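Local coordinates for protein phosphatidylglycerophosphatase B (Bacillus subtilis, PDB 6FMX) that dephosphorylates phosphatidylglycerophosphate to phosphatidylglycerol in the cell membrane and also acts as an undecaprenyl pyrophosphate phosphatase in making the lipid carrier undecaprenyl phosphate, at residues V24-F29 against L201-F206; R120-F125 against E131-F136; I151-V156 against L208-D213. One frame throughout, in Å; residues are numbered along the deposited sequence.

Contact 1 of 3, residues V24-F29 against L201-F206; sequences VSLFLF and LGLLLF. With OLC ((2R)-2,3-dihydroxypropyl (9Z)-octadec-9-enoate), chain C.
Leu26 reaches from the first transmembrane helix, 21-36, onto helix 192-215, against Leu203 CB and the backbone N of Leu204, in an apolar meeting of two membrane helices. The short segments run nearly antiparallel, 156° between their N-to-C directions, with the axes 8.8 Å apart at closest approach. The CB of Leu26 faces the CB of Leu204 across 4.3 Å, where the two backbones lie closest. Its CG stands anti to the carbonyl carbon (chi1 -65°), and the branch divides there. CD1 goes forward to lie 3.7 Å from Leu204 N and 3.9 Å from Leu203 CB, the Leu26 side chain crossing that of Leu203 at a slant, while CD2 lies farther off, 4.4 Å from Leu203 CD2. Leu204 answers from the other helix: its CD1 methyl rests 3.5 Å from Phe27 CB, close also to the backbone N of Phe27, so that this leucine packs against the root of the phenylalanine and meets its ring only obliquely.

On another side of segment 24-29 runs the acyl chain of a monoolein molecule. Its C15 lies 3.4 Å from Ser25 O, its C14 is near Leu28 CB, and its C11 comes to the edge of the Phe29 ring. Helix 21-36 is thus set between lipid and helix 192-215, and Leu26 also touches Ser200 and Phe207 there. Leu201, Leu205 and Phe206 carry the packing inward, Leu201 and Leu205 onto helices 96-118 and 139-158 and Phe206 onto helix 139-158.

Contact 2 of 3, residues R120-F125 against E131-F136; sequences RVRPDF and ESSFSF. With WO4 (tungstate(VI)ion), chain G.
Arg122 is held by Ser133 through two hydrogen bonds, side-on, each nitrogen taking a different atom. NE donates to Ser133 O at 2.8 Å, from above the carbonyl plane, and NH2 donates to Ser133 OG, also at 2.8 Å; both acceptors lie near the guanidinium plane, which limits its rotation. NH1 makes a very short bond of 2.5 Å to tungstate O1, and NH2 a weak one to the same oxygen. A backbone bond from Ser135 N to Arg120 O, 2.9 Å long, ties the segments on the Arg120 side of Arg122.

Glu131 OE2 stands 3.1 Å from Arg122 NE but well out of the guanidinium plane, where no N-H points at it, so the attraction is one of charges. Glu131 lies across one face of the group, its CB over the centre, with Ser135 CA over the opposite face. Ser133 N donates to the same OE2 at 3.3 Å, steadying the carboxylate.

Arg122 lies in what is assigned as the first phosphatase motif of the PAP2 superfamily, and tungstate, a phosphate analogue, occupies the pocket with Lys115, Ser138, Gly139, His140 and Arg184 as further hydrogen-bonding partners. In the second shell, Ser135 OG bonds Asp194, and Arg120 NH1 forms a salt bridge with that aspartate, inferred to stabilise the nucleophilic histidine.

In apolar contact, Arg120 CB lies 3.9 Å from Phe136 CB. Water bridges the segments at two further places: one molecule accepts from Arg120 N and donates to Phe136 O, another donates to Asp124 OD1 and Glu131 OE1, whose charges are alike.

Contact 3 of 3, residues I151-V156 against L208-D213; sequences IAYFLV and LVKGFD. With OLC ((2R)-2,3-dihydroxypropyl (9Z)-octadec-9-enoate), chain E.
Tyr153 projects from helix 139-158 toward helix 192-215, where Lys210 lies over one face of its ring and Asp213 sits at its edge. These are neighbouring, roughly parallel members of the transmembrane helix bundle of a PAP2 phosphatase, with 26° between the segment directions and 10.9 Å between their axes. With CG anti to the backbone N (chi1 169°), the tyrosine spans this wide gap. The lysine alkyl chain crosses the ring obliquely: CG stands 4.2 Å from the centroid in a CH-pi contact, displaced toward the rim, and a bend further along brings CE to 3.5 Å from Tyr153 CD1.

The carboxylate of Asp213 is turned almost at right angles to the ring, 84° between planes. Tyr153 OH donates to its OD2 in a short bond of 2.6 Å, OD2 accepting through its anti lone pair, the one away from OD1. Lys157 forms a salt bridge with OD2, and Lys217 bonds the tyrosine hydroxyl, so a small polar cluster lies close to the cytoplasmic end of the helices. A phenylalanine in place of Tyr153 would probably leave Asp213 OD2 without its hydroxyl donor and Lys217 without that partner.

Phe154 is laid against Tyr153, whose CD2 is over the centre of its ring, and it presents its edge to the aspartate, with CE1 3.9 Å from Asp213 OD1.

Helix 192-215 is shared by contacts 1 and 3, whose centres are about 15 Å apart and which touch where Phe206 CE1 packs on Tyr153 CB. One brings in helix 21-36, the other helix 139-158, and along the chain their segments alternate. By packing on both, helix 192-215 joins the N-terminal helix to the bundle. Contact 2 lies in the loop between helices 96-118 and 139-158, nested within the chain closed by contact 1 and finished before contact 3 opens. Its centre is about 31 Å from that of contact 3, across the chain's centre. The phosphatase site is assigned to the extracellular side, and contact 3 joins helices near the ends assigned as cytoplasmic.

Contact 1 of 3, residues V24-F29 against L201-F206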
loop_
_atom_site.group_PDB
_atom_site.type_symbol
_atom_site.label_atom_id
_atom_site.label_comp_id
_atom_site.label_asym_id
_atom_site.label_seq_id
_atom_site.Cartn_x
_atom_site.Cartn_y
_atom_site.Cartn_z
ATOM N N VAL A 24 -12.792 -10.796 0.536
ATOM C CA VAL A 24 -13.288 -11.223 1.841
ATOM C C VAL A 24 -12.158 -11.805 2.684
ATOM O O VAL A 24 -12.082 -11.565 3.896
ATOM C CB VAL A 24 -14.451 -12.219 1.676
ATOM C CG1 VAL A 24 -14.852 -12.794 3.025
ATOM C CG2 VAL A 24 -15.633 -11.528 1.038
ATOM N N SER A 25 -11.265 -12.578 2.060
ATOM C CA SER A 25 -10.142 -13.154 2.793
ATOM C C SER A 25 -9.233 -12.066 3.352
ATOM O O SER A 25 -8.770 -12.156 4.495
ATOM C CB SER A 25 -9.352 -14.093 1.883
ATOM O OG SER A 25 -10.156 -15.179 1.449
ATOM N N LEU A 26 -8.973 -11.026 2.555
ATOM C CA LEU A 26 -8.152 -9.912 3.018
ATOM C C LEU A 26 -8.832 -9.152 4.147
ATOM O O LEU A 26 -8.172 -8.706 5.094
ATOM C CB LEU A 26 -7.851 -8.971 1.855
ATOM C CG LEU A 26 -6.989 -9.561 0.745
ATOM C CD1 LEU A 26 -7.131 -8.757 -0.536
ATOM C CD2 LEU A 26 -5.542 -9.596 1.196
ATOM N N PHE A 27 -10.153 -8.978 4.055
ATOM C CA PHE A 27 -10.886 -8.297 5.117
ATOM C C PHE A 27 -10.856 -9.102 6.405
ATOM O O PHE A 27 -10.667 -8.542 7.495
ATOM C CB PHE A 27 -12.329 -8.052 4.678
ATOM C CG PHE A 27 -13.176 -7.387 5.718
ATOM C CD1 PHE A 27 -12.949 -6.070 6.080
ATOM C CD2 PHE A 27 -14.217 -8.075 6.320
ATOM C CE1 PHE A 27 -13.736 -5.455 7.035
ATOM C CE2 PHE A 27 -15.010 -7.465 7.270
ATOM C CZ PHE A 27 -14.767 -6.152 7.628
ATOM N N LEU A 28 -11.049 -10.419 6.302
ATOM C CA LEU A 28 -10.975 -11.273 7.482
ATOM C C LEU A 28 -9.558 -11.305 8.045
ATOM O O LEU A 28 -9.369 -11.339 9.265
ATOM C CB LEU A 28 -11.450 -12.681 7.135
ATOM C CG LEU A 28 -12.955 -12.769 6.856
ATOM C CD1 LEU A 28 -13.365 -14.174 6.443
ATOM C CD2 LEU A 28 -13.741 -12.317 8.070
ATOM N N PHE A 29 -8.552 -11.294 7.168
ATOM C CA PHE A 29 -7.172 -11.254 7.639
ATOM C C PHE A 29 -6.901 -9.979 8.424
ATOM O O PHE A 29 -6.187 -10.004 9.431
ATOM C CB PHE A 29 -6.202 -11.365 6.463
ATOM C CG PHE A 29 -4.760 -11.196 6.855
ATOM C CD1 PHE A 29 -4.074 -12.219 7.491
ATOM C CD2 PHE A 29 -4.095 -10.009 6.602
ATOM C CE1 PHE A 29 -2.746 -12.063 7.855
ATOM C CE2 PHE A 29 -2.767 -9.852 6.963
ATOM C CZ PHE A 29 -2.093 -10.881 7.593
ATOM N N LEU A 201 -5.619 -4.268 3.408
ATOM C CA LEU A 201 -6.720 -3.369 3.074
ATOM C C LEU A 201 -6.488 -2.569 1.792
ATOM O O LEU A 201 -7.456 -2.276 1.081
ATOM C CB LEU A 201 -7.003 -2.418 4.236
ATOM C CG LEU A 201 -7.550 -3.049 5.518
ATOM C CD1 LEU A 201 -7.831 -1.974 6.528
ATOM C CD2 LEU A 201 -8.820 -3.829 5.242
ATOM N N GLY A 202 -5.246 -2.199 1.479
ATOM C CA GLY A 202 -4.981 -1.599 0.184
ATOM C C GLY A 202 -5.264 -2.561 -0.951
ATOM O O GLY A 202 -5.857 -2.185 -1.969
ATOM N N LEU A 203 -4.852 -3.822 -0.794
ATOM C CA LEU A 203 -5.145 -4.845 -1.791
ATOM C C LEU A 203 -6.646 -5.087 -1.905
ATOM O O LEU A 203 -7.170 -5.301 -3.006
ATOM C CB LEU A 203 -4.418 -6.135 -1.418
ATOM C CG LEU A 203 -3.808 -7.082 -2.455
ATOM C CD1 LEU A 203 -3.170 -6.331 -3.620
ATOM C CD2 LEU A 203 -2.786 -7.969 -1.756
ATOM N N LEU A 204 -7.351 -5.057 -0.773
ATOM C CA LEU A 204 -8.805 -5.178 -0.795
ATOM C C LEU A 204 -9.434 -4.084 -1.651
ATOM O O LEU A 204 -10.300 -4.356 -2.490
ATOM C CB LEU A 204 -9.340 -5.132 0.641
ATOM C CG LEU A 204 -10.816 -5.443 0.904
ATOM C CD1 LEU A 204 -10.938 -5.938 2.329
ATOM C CD2 LEU A 204 -11.661 -4.207 0.732
ATOM N N LEU A 205 -9.015 -2.828 -1.445
ATOM C CA LEU A 205 -9.567 -1.727 -2.231
ATOM C C LEU A 205 -9.242 -1.873 -3.709
ATOM O O LEU A 205 -10.072 -1.530 -4.561
ATOM C CB LEU A 205 -9.051 -0.390 -1.703
ATOM C CG LEU A 205 -9.591 -0.059 -0.310
ATOM C CD1 LEU A 205 -8.907 1.165 0.279
ATOM C CD2 LEU A 205 -11.085 0.162 -0.395
ATOM N N PHE A 206 -8.043 -2.371 -4.025
ATOM C CA PHE A 206 -7.695 -2.678 -5.408
ATOM C C PHE A 206 -8.674 -3.675 -6.016
ATOM O O PHE A 206 -9.233 -3.440 -7.097
ATOM C CB PHE A 206 -6.265 -3.225 -5.477
ATOM C CG PHE A 206 -5.989 -4.083 -6.697
ATOM C CD1 PHE A 206 -5.969 -3.528 -7.968
ATOM C CD2 PHE A 206 -5.738 -5.442 -6.565
ATOM C CE1 PHE A 206 -5.708 -4.313 -9.085
ATOM C CE2 PHE A 206 -5.481 -6.229 -7.672
ATOM C CZ PHE A 206 -5.466 -5.666 -8.934
HETATM C C18 OLC C . -6.652 -15.565 3.684
HETATM C C10 OLC C . -4.697 -16.367 8.246
HETATM C C9 OLC C . -3.818 -16.168 9.206
HETATM C C17 OLC C . -7.042 -16.583 4.757
HETATM C C11 OLC C . -5.915 -15.457 8.067
HETATM C C8 OLC C . -3.982 -14.998 10.175
HETATM C C24 OLC C . -1.055 -16.535 20.561
HETATM C C16 OLC C . -8.559 -16.685 4.944
HETATM C C12 OLC C . -7.172 -16.312 8.243
HETATM C C7 OLC C . -2.686 -14.789 10.962
HETATM C C15 OLC C . -9.161 -15.395 5.503
HETATM C C13 OLC C . -8.465 -15.576 7.907
HETATM C C6 OLC C . -2.654 -13.374 11.543
HETATM C C14 OLC C . -8.302 -14.793 6.615
HETATM C C5 OLC C . -1.206 -12.935 11.738
HETATM C C4 OLC C . -0.978 -12.580 13.203
HETATM C C3 OLC C . -0.729 -13.860 13.999
HETATM C C2 OLC C . -1.885 -14.057 14.971
HETATM C C21 OLC C . -1.242 -15.899 18.174
HETATM C C1 OLC C . -1.487 -15.118 15.988
HETATM C C22 OLC C . -1.789 -15.654 19.559
HETATM O O19 OLC C . -0.887 -16.080 15.636
HETATM O O25 OLC C . -1.300 -16.024 21.844
HETATM O O23 OLC C . -1.553 -14.311 19.849
HETATM O O20 OLC C . -1.823 -14.947 17.333
#

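Contact 2 of 3, residues R120-F125 against E131-F136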
loop_
_atom_site.group_PDB
_atom_site.type_symbol
_atom_site.label_atom_id
_atom_site.label_comp_id
_atom_site.label_asym_id
_atom_site.label_seq_id
_atom_site.Cartn_x
_atom_site.Cartn_y
_atom_site.Cartn_z
ATOM N N ARG A 120 -2.619 2.581 17.978
ATOM C CA ARG A 120 -1.410 1.842 18.322
ATOM C C ARG A 120 -0.209 2.777 18.416
ATOM O O ARG A 120 -0.012 3.653 17.569
ATOM C CB ARG A 120 -1.121 0.732 17.308
ATOM C CG ARG A 120 -0.075 -0.249 17.844
ATOM C CD ARG A 120 0.538 -1.121 16.775
ATOM N NE ARG A 120 1.235 -2.280 17.332
ATOM C CZ ARG A 120 1.557 -3.353 16.617
ATOM N NH1 ARG A 120 1.252 -3.400 15.321
ATOM N NH2 ARG A 120 2.181 -4.375 17.184
ATOM N N VAL A 121 0.600 2.569 19.456
ATOM C CA VAL A 121 1.821 3.340 19.657
ATOM C C VAL A 121 2.885 2.867 18.675
ATOM O O VAL A 121 3.018 1.666 18.403
ATOM C CB VAL A 121 2.283 3.202 21.122
ATOM C CG1 VAL A 121 3.605 3.877 21.341
ATOM C CG2 VAL A 121 1.255 3.789 22.079
ATOM N N ARG A 122 3.649 3.818 18.129
ATOM C CA ARG A 122 4.709 3.514 17.174
ATOM C C ARG A 122 5.852 2.753 17.850
ATOM O O ARG A 122 5.980 2.768 19.075
ATOM C CB ARG A 122 5.242 4.807 16.563
ATOM C CG ARG A 122 4.233 5.582 15.758
ATOM C CD ARG A 122 4.449 5.348 14.277
ATOM N NE ARG A 122 3.458 6.036 13.464
ATOM C CZ ARG A 122 3.520 6.121 12.142
ATOM N NH1 ARG A 122 4.526 5.553 11.496
ATOM N NH2 ARG A 122 2.578 6.770 11.467
ATOM N N PRO A 123 6.703 2.078 17.064
ATOM C CA PRO A 123 7.833 1.352 17.678
ATOM C C PRO A 123 8.735 2.226 18.541
ATOM O O PRO A 123 9.001 1.885 19.704
ATOM C CB PRO A 123 8.576 0.789 16.455
ATOM C CG PRO A 123 7.490 0.602 15.426
ATOM C CD PRO A 123 6.570 1.781 15.619
ATOM N N ASP A 124 9.234 3.333 17.982
ATOM C CA ASP A 124 10.053 4.330 18.688
ATOM C C ASP A 124 11.292 3.735 19.357
ATOM O O ASP A 124 11.749 4.229 20.390
ATOM C CB ASP A 124 9.222 5.123 19.699
ATOM C CG ASP A 124 8.646 6.384 19.086
ATOM O OD1 ASP A 124 9.414 7.107 18.401
ATOM O OD2 ASP A 124 7.436 6.645 19.252
ATOM N N PHE A 125 11.864 2.692 18.763
ATOM C CA PHE A 125 13.189 2.226 19.148
ATOM C C PHE A 125 14.279 2.965 18.396
ATOM O O PHE A 125 15.281 3.364 18.995
ATOM C CB PHE A 125 13.327 0.724 18.893
ATOM C CG PHE A 125 12.249 -0.089 19.534
ATOM C CD1 PHE A 125 12.170 -0.184 20.916
ATOM C CD2 PHE A 125 11.309 -0.758 18.763
ATOM C CE1 PHE A 125 11.171 -0.923 21.519
ATOM C CE2 PHE A 125 10.309 -1.507 19.363
ATOM C CZ PHE A 125 10.242 -1.588 20.741
ATOM N N GLU A 131 7.317 10.775 11.773
ATOM C CA GLU A 131 5.917 10.384 11.696
ATOM C C GLU A 131 5.137 11.193 12.722
ATOM O O GLU A 131 5.681 11.594 13.753
ATOM C CB GLU A 131 5.732 8.877 11.939
ATOM C CG GLU A 131 6.436 8.347 13.192
ATOM C CD GLU A 131 5.670 8.662 14.461
ATOM O OE1 GLU A 131 6.281 8.693 15.555
ATOM O OE2 GLU A 131 4.439 8.878 14.357
ATOM N N SER A 132 3.861 11.432 12.437
ATOM C CA SER A 132 3.013 12.223 13.325
ATOM C C SER A 132 1.633 11.595 13.468
ATOM O O SER A 132 0.615 12.292 13.449
ATOM C CB SER A 132 2.892 13.661 12.828
ATOM O OG SER A 132 2.053 13.721 11.687
ATOM N N SER A 133 1.576 10.274 13.637
ATOM C CA SER A 133 0.299 9.581 13.734
ATOM C C SER A 133 0.506 8.221 14.385
ATOM O O SER A 133 1.635 7.792 14.638
ATOM C CB SER A 133 -0.352 9.423 12.359
ATOM O OG SER A 133 0.331 8.443 11.603
ATOM N N PHE A 134 -0.611 7.542 14.638
ATOM C CA PHE A 134 -0.564 6.208 15.213
ATOM C C PHE A 134 -0.048 5.206 14.181
ATOM O O PHE A 134 0.100 5.510 12.994
ATOM C CB PHE A 134 -1.939 5.812 15.752
ATOM C CG PHE A 134 -2.311 6.545 17.009
ATOM C CD1 PHE A 134 -1.548 6.403 18.147
ATOM C CD2 PHE A 134 -3.398 7.401 17.041
ATOM C CE1 PHE A 134 -1.866 7.093 19.311
ATOM C CE2 PHE A 134 -3.727 8.089 18.196
ATOM C CZ PHE A 134 -2.959 7.938 19.331
ATOM N N SER A 135 0.233 3.992 14.658
ATOM C CA SER A 135 1.059 3.051 13.906
ATOM C C SER A 135 0.259 2.108 13.010
ATOM O O SER A 135 0.759 1.699 11.958
ATOM C CB SER A 135 1.907 2.224 14.875
ATOM O OG SER A 135 3.066 1.741 14.239
ATOM N N PHE A 136 -0.966 1.741 13.392
ATOM C CA PHE A 136 -1.689 0.651 12.736
ATOM C C PHE A 136 -2.993 1.148 12.110
ATOM O O PHE A 136 -3.815 1.750 12.812
ATOM C CB PHE A 136 -2.006 -0.479 13.753
ATOM C CG PHE A 136 -2.660 -1.702 13.135
ATOM C CD1 PHE A 136 -4.037 -1.774 12.998
ATOM C CD2 PHE A 136 -1.896 -2.781 12.710
ATOM C CE1 PHE A 136 -4.643 -2.892 12.428
ATOM C CE2 PHE A 136 -2.498 -3.914 12.148
ATOM C CZ PHE A 136 -3.869 -3.964 12.010
HETATM W W WO4 G . 2.752 5.698 7.876
HETATM O O1 WO4 G . 4.271 6.201 9.137
HETATM O O2 WO4 G . 1.105 5.114 8.908
HETATM O O3 WO4 G . 2.181 7.358 6.842
HETATM O O4 WO4 G . 3.384 4.166 6.745
HETATM O O HOH W 1 -3.371 2.793 15.119
HETATM O O HOH W 2 8.573 7.311 15.489
#

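Contact 3 of 3, residues I151-V156 against L208-D213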
loop_
_atom_site.group_PDB
_atom_site.type_symbol
_atom_site.label_atom_id
_atom_site.label_comp_id
_atom_site.label_asym_id
_atom_site.label_seq_id
_atom_site.Cartn_x
_atom_site.Cartn_y
_atom_site.Cartn_z
ATOM N N ILE A 151 -2.813 1.079 -10.602
ATOM C CA ILE A 151 -2.129 1.636 -11.767
ATOM C C ILE A 151 -1.848 0.541 -12.783
ATOM O O ILE A 151 -2.094 0.703 -13.986
ATOM C CB ILE A 151 -0.836 2.352 -11.336
ATOM C CG1 ILE A 151 -1.156 3.689 -10.669
ATOM C CG2 ILE A 151 0.101 2.531 -12.540
ATOM C CD1 ILE A 151 0.065 4.350 -9.994
ATOM N N ALA A 152 -1.328 -0.595 -12.310
ATOM C CA ALA A 152 -1.072 -1.727 -13.193
ATOM C C ALA A 152 -2.333 -2.143 -13.938
ATOM O O ALA A 152 -2.290 -2.402 -15.146
ATOM C CB ALA A 152 -0.520 -2.905 -12.391
ATOM N N TYR A 153 -3.463 -2.215 -13.230
ATOM C CA TYR A 153 -4.701 -2.642 -13.873
ATOM C C TYR A 153 -5.094 -1.686 -14.989
ATOM O O TYR A 153 -5.414 -2.120 -16.103
ATOM C CB TYR A 153 -5.833 -2.753 -12.845
ATOM C CG TYR A 153 -7.186 -2.936 -13.508
ATOM C CD1 TYR A 153 -7.543 -4.160 -14.045
ATOM C CD2 TYR A 153 -8.098 -1.890 -13.593
ATOM C CE1 TYR A 153 -8.776 -4.347 -14.666
ATOM C CE2 TYR A 153 -9.331 -2.062 -14.210
ATOM C CZ TYR A 153 -9.657 -3.293 -14.745
ATOM O OH TYR A 153 -10.869 -3.470 -15.356
ATOM N N PHE A 154 -5.067 -0.380 -14.717
ATOM C CA PHE A 154 -5.512 0.578 -15.719
ATOM C C PHE A 154 -4.497 0.767 -16.841
ATOM O O PHE A 154 -4.892 1.019 -17.984
ATOM C CB PHE A 154 -5.842 1.909 -15.049
ATOM C CG PHE A 154 -7.173 1.905 -14.344
ATOM C CD1 PHE A 154 -8.347 1.804 -15.068
ATOM C CD2 PHE A 154 -7.245 1.987 -12.958
ATOM C CE1 PHE A 154 -9.577 1.788 -14.429
ATOM C CE2 PHE A 154 -8.477 1.975 -12.301
ATOM C CZ PHE A 154 -9.646 1.878 -13.035
ATOM N N LEU A 155 -3.200 0.626 -16.557
ATOM C CA LEU A 155 -2.218 0.665 -17.640
ATOM C C LEU A 155 -2.414 -0.501 -18.600
ATOM O O LEU A 155 -2.424 -0.313 -19.821
ATOM C CB LEU A 155 -0.794 0.660 -17.086
ATOM C CG LEU A 155 -0.315 1.926 -16.360
ATOM C CD1 LEU A 155 1.142 1.758 -15.940
ATOM C CD2 LEU A 155 -0.523 3.194 -17.202
ATOM N N VAL A 156 -2.565 -1.716 -18.066
ATOM C CA VAL A 156 -2.809 -2.879 -18.913
ATOM C C VAL A 156 -4.149 -2.744 -19.633
ATOM O O VAL A 156 -4.297 -3.197 -20.775
ATOM C CB VAL A 156 -2.724 -4.171 -18.069
ATOM C CG1 VAL A 156 -3.364 -5.355 -18.784
ATOM C CG2 VAL A 156 -1.268 -4.489 -17.726
ATOM N N LEU A 208 -11.614 -4.428 -5.126
ATOM C CA LEU A 208 -12.956 -3.864 -5.230
ATOM C C LEU A 208 -13.101 -2.985 -6.467
ATOM O O LEU A 208 -14.091 -3.098 -7.203
ATOM C CB LEU A 208 -13.299 -3.066 -3.976
ATOM C CG LEU A 208 -13.635 -3.863 -2.714
ATOM C CD1 LEU A 208 -14.001 -2.900 -1.603
ATOM C CD2 LEU A 208 -14.787 -4.830 -2.974
ATOM N N VAL A 209 -12.130 -2.100 -6.709
ATOM C CA VAL A 209 -12.242 -1.185 -7.839
ATOM C C VAL A 209 -12.007 -1.923 -9.157
ATOM O O VAL A 209 -12.638 -1.597 -10.169
ATOM C CB VAL A 209 -11.295 0.021 -7.662
ATOM C CG1 VAL A 209 -9.831 -0.384 -7.770
ATOM C CG2 VAL A 209 -11.630 1.122 -8.663
ATOM N N LYS A 210 -11.149 -2.950 -9.160
ATOM C CA LYS A 210 -10.988 -3.781 -10.352
ATOM C C LYS A 210 -12.268 -4.551 -10.661
ATOM O O LYS A 210 -12.734 -4.572 -11.806
ATOM C CB LYS A 210 -9.820 -4.747 -10.171
ATOM C CG LYS A 210 -9.762 -5.868 -11.184
ATOM C CD LYS A 210 -8.468 -6.657 -11.054
ATOM C CE LYS A 210 -8.024 -7.205 -12.397
ATOM N NZ LYS A 210 -8.518 -8.594 -12.596
ATOM N N GLY A 211 -12.854 -5.190 -9.645
ATOM C CA GLY A 211 -14.095 -5.921 -9.859
ATOM C C GLY A 211 -15.220 -5.037 -10.360
ATOM O O GLY A 211 -16.001 -5.440 -11.233
ATOM N N PHE A 212 -15.322 -3.820 -9.818
ATOM C CA PHE A 212 -16.324 -2.868 -10.279
ATOM C C PHE A 212 -16.095 -2.485 -11.736
ATOM O O PHE A 212 -17.018 -2.520 -12.554
ATOM C CB PHE A 212 -16.293 -1.624 -9.397
ATOM C CG PHE A 212 -17.153 -0.493 -9.897
ATOM C CD1 PHE A 212 -18.526 -0.510 -9.705
ATOM C CD2 PHE A 212 -16.587 0.590 -10.548
ATOM C CE1 PHE A 212 -19.314 0.535 -10.147
ATOM C CE2 PHE A 212 -17.370 1.632 -11.004
ATOM C CZ PHE A 212 -18.732 1.611 -10.800
ATOM N N ASP A 213 -14.867 -2.087 -12.065
ATOM C CA ASP A 213 -14.576 -1.635 -13.418
ATOM C C ASP A 213 -14.851 -2.733 -14.435
ATOM O O ASP A 213 -15.361 -2.471 -15.531
ATOM C CB ASP A 213 -13.123 -1.178 -13.504
ATOM C CG ASP A 213 -12.799 -0.569 -14.839
ATOM O OD1 ASP A 213 -13.242 0.573 -15.079
ATOM O OD2 ASP A 213 -12.125 -1.239 -15.651
HETATM C C18 OLC E . -18.635 -3.733 -6.948
HETATM C C10 OLC E . -13.480 2.352 -5.234
HETATM C C9 OLC E . -13.686 3.483 -4.591
HETATM C C17 OLC E . -17.871 -2.937 -5.893
HETATM C C11 OLC E . -14.409 1.156 -5.052
HETATM C C8 OLC E . -14.867 3.660 -3.632
HETATM C C24 OLC E . -8.685 12.258 2.335
HETATM C C16 OLC E . -18.622 -1.633 -5.621
HETATM C C12 OLC E . -15.062 0.824 -6.392
HETATM C C7 OLC E . -15.477 5.050 -3.853
HETATM C C15 OLC E . -17.614 -0.515 -5.362
HETATM C C13 OLC E . -16.450 1.451 -6.453
HETATM C C6 OLC E . -15.790 5.733 -2.518
HETATM C C14 OLC E . -17.501 0.354 -6.613
HETATM C C5 OLC E . -15.391 7.214 -2.570
HETATM C C4 OLC E . -15.016 7.762 -1.186
HETATM C C3 OLC E . -14.034 8.928 -1.354
HETATM C C2 OLC E . -13.478 9.337 0.010
HETATM C C21 OLC E . -10.585 11.530 0.821
HETATM C C1 OLC E . -12.487 10.495 -0.129
HETATM C C22 OLC E . -9.802 11.253 2.100
HETATM O O19 OLC E . -12.207 10.917 -1.198
HETATM O O25 OLC E . -8.359 12.217 3.701
HETATM O O23 OLC E . -10.674 11.322 3.192
HETATM O O20 OLC E . -11.894 11.060 1.008
#